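Local coordinates for protein cytochrome c'' (Methylophilus methylotrophus, PDB 1GU2) that probably carries electrons by means of a covalently bound heme c whose iron is ligated by two histidines in the oxidized form, at residues Thr83-Asp86 with Lys87-Asp90. Residues are numbered along the deposited sequence; the frame is centred on the assembly and turned at random.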
ATOM      1  N   THR A  83      -2.120  11.110   7.468  1.00 12.97           N
ATOM      2  CA  THR A  83      -2.604  12.366   8.047  1.00 12.93           C
ATOM      3  C   THR A  83      -2.331  13.562   7.156  1.00 12.98           C
ATOM      4  O   THR A  83      -3.123  14.533   7.203  1.00 14.41           O
ATOM      5  CB  THR A  83      -2.005  12.546   9.442  1.00 13.51           C
ATOM      6  OG1 THR A  83      -2.494  11.447  10.239  1.00 14.60           O
ATOM      7  CG2 THR A  83      -2.457  13.880  10.050  1.00 14.70           C
ATOM      8  N   ASP A  84      -1.254  13.499   6.418  1.00 14.17           N
ATOM      9  CA  ASP A  84      -0.779  14.535   5.529  1.00 15.16           C
ATOM     10  C   ASP A  84      -1.571  14.429   4.233  1.00 13.96           C
ATOM     11  O   ASP A  84      -1.084  14.180   3.156  1.00 16.97           O
ATOM     12  CB  ASP A  84       0.697  14.439   5.252  1.00 16.95           C
ATOM     13  CG  ASP A  84       1.166  13.119   4.713  1.00 18.50           C
ATOM     14  OD1 ASP A  84       0.536  12.079   4.925  1.00 15.46           O
ATOM     15  OD2 ASP A  84       2.266  13.101   4.059  1.00 25.16           O
ATOM     16  N   ILE A  85      -2.894  14.637   4.414  1.00 13.95           N
ATOM     17  CA  ILE A  85      -3.758  14.276   3.300  1.00 15.05           C
ATOM     18  C   ILE A  85      -3.572  15.144   2.034  1.00 17.26           C
ATOM     19  O   ILE A  85      -3.863  14.676   0.929  1.00 20.45           O
ATOM     20  CB  ILE A  85      -5.247  14.213   3.718  1.00 16.88           C
ATOM     21  CG1 ILE A  85      -6.205  13.655   2.671  1.00 17.06           C
ATOM     22  CG2 ILE A  85      -5.742  15.555   4.152  1.00 15.72           C
ATOM     23  CD1 ILE A  85      -5.803  12.307   2.044  1.00 20.66           C
ATOM     24  N   ASP A  86      -3.066  16.360   2.172  1.00 13.96           N
ATOM     25  CA  ASP A  86      -2.810  17.189   0.984  1.00 13.15           C
ATOM     26  C   ASP A  86      -1.675  16.611   0.124  1.00 15.25           C
ATOM     27  O   ASP A  86      -1.596  16.927  -1.078  1.00 23.51           O
ATOM     28  CB  ASP A  86      -2.533  18.622   1.367  1.00 14.28           C
ATOM     29  CG  ASP A  86      -3.751  19.366   1.913  1.00 14.62           C
ATOM     30  OD1 ASP A  86      -4.598  19.799   1.088  1.00 24.98           O
ATOM     31  OD2 ASP A  86      -3.820  19.483   3.145  1.00 16.45           O
ATOM     32  N   LYS A  87      -0.820  15.770   0.704  1.00 17.49           N
ATOM     33  CA  LYS A  87       0.314  15.285  -0.035  1.00 22.28           C
ATOM     34  C   LYS A  87       0.296  13.798  -0.271  1.00 16.67           C
ATOM     35  O   LYS A  87       0.992  13.330  -1.167  1.00 15.25           O
ATOM     36  CB  LYS A  87       1.569  15.608   0.798  1.00 28.69           C
ATOM     37  CG  LYS A  87       2.050  17.035   0.827  1.00 47.03           C
ATOM     38  CD  LYS A  87       3.151  17.137   1.877  1.00 61.88           C
ATOM     39  CE  LYS A  87       2.845  18.131   2.973  1.00 69.79           C
ATOM     40  NZ  LYS A  87       1.823  19.190   2.661  1.00 81.78           N
ATOM     41  N   VAL A  88      -0.433  13.007   0.527  1.00 15.13           N
ATOM     42  CA  VAL A  88      -0.163  11.573   0.518  1.00 14.71           C
ATOM     43  C   VAL A  88      -0.605  10.918  -0.774  1.00 13.64           C
ATOM     44  O   VAL A  88      -0.036   9.936  -1.209  1.00 12.58           O
ATOM     45  CB  VAL A  88      -0.801  10.900   1.745  1.00 15.31           C
ATOM     46  CG1 VAL A  88      -2.335  10.927   1.632  1.00 16.51           C
ATOM     47  CG2 VAL A  88      -0.260   9.482   1.910  1.00 17.32           C
ATOM     48  N   GLU A  89      -1.650  11.410  -1.446  1.00 14.08           N
ATOM     49  CA  GLU A  89      -2.053  10.809  -2.721  1.00 13.21           C
ATOM     50  C   GLU A  89      -0.972  10.994  -3.765  1.00 11.74           C
ATOM     51  O   GLU A  89      -0.651  10.058  -4.493  1.00 12.77           O
ATOM     52  CB  GLU A  89      -3.391  11.368  -3.187  1.00 14.93           C
ATOM     53  CG  GLU A  89      -4.520  11.067  -2.210  1.00 17.21           C
ATOM     54  CD  GLU A  89      -5.839  11.515  -2.761  1.00 17.55           C
ATOM     55  OE1 GLU A  89      -6.293  12.593  -2.286  1.00 24.42           O
ATOM     56  OE2 GLU A  89      -6.335  10.814  -3.639  1.00 24.91           O
ATOM     57  N   ASP A  90      -0.395  12.192  -3.857  1.00 12.20           N
ATOM     58  CA  ASP A  90       0.706  12.435  -4.786  1.00 13.50           C
ATOM     59  C   ASP A  90       1.905  11.607  -4.391  1.00 12.27           C
ATOM     60  O   ASP A  90       2.624  11.075  -5.242  1.00 13.19           O
ATOM     61  CB  ASP A  90       1.003  13.947  -4.757  1.00 20.48           C
ATOM     62  CG  ASP A  90      -0.107  14.844  -5.235  1.00 34.13           C
ATOM     63  OD1 ASP A  90      -0.916  14.370  -6.076  1.00 42.34           O
ATOM     64  OD2 ASP A  90      -0.179  16.044  -4.799  1.00 58.07           O
TER
HETATM   65  O   HOH W   1      -3.436  13.856  -1.378  1.00 36.97           O
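The first turn of helix 85-100, which carries the axial heme ligand His-95, begins where the backbone carbonyl of Asp-84 gathers two amide N-H groups. Lys-87 N donates to Asp-84 O at 2.9 Å and approaches from above the carbonyl plane, whereas Val-88 N, 3.0 Å from Asp-84 O, lies nearly in line with the C=O bond, although the N-H...O angle is only 132°. This bifurcated acceptor combines an i to i+3 with an i to i+4 bond, and Asp-84 itself sits at the centre of an inverse gamma turn just before the helix. With CG wedged between the backbone N and the carbonyl carbon (chi1 55°), the carboxylate reaches across toward Val-88: OD1 of Asp-84 comes to 3.6 Å from CB of Val-88, and the two side chains cross at about a right angle. Without the carboxylate, as with an alanine here, the CB side of Val-88 is likely to lose its polar neighbour and the helix start a negative charge. Ile-85 CD1 rests on the CG1 methyl of Val-88 at 3.8 Å; an extended chi1 followed by a bend at chi2 (51°) brings CD1 back toward Val-88, three residues on. One residue further on, a water bridges the helix backbone, donating to Ile-85 O and accepting from Glu-89 N at 3.0 Å, in place of a direct i to i+4 bond. The same water donates a longer bond to OE1 of Glu-89, whose OE2 forms a salt bridge with Lys-11 of helix 2-19. Ile-85 and Glu-89 both touch Leu-8 of that helix, while Val-88 touches the heme: an inverse gamma turn thus leads into an N-terminal helical turn set between helix 2-19 and the heme c pocket.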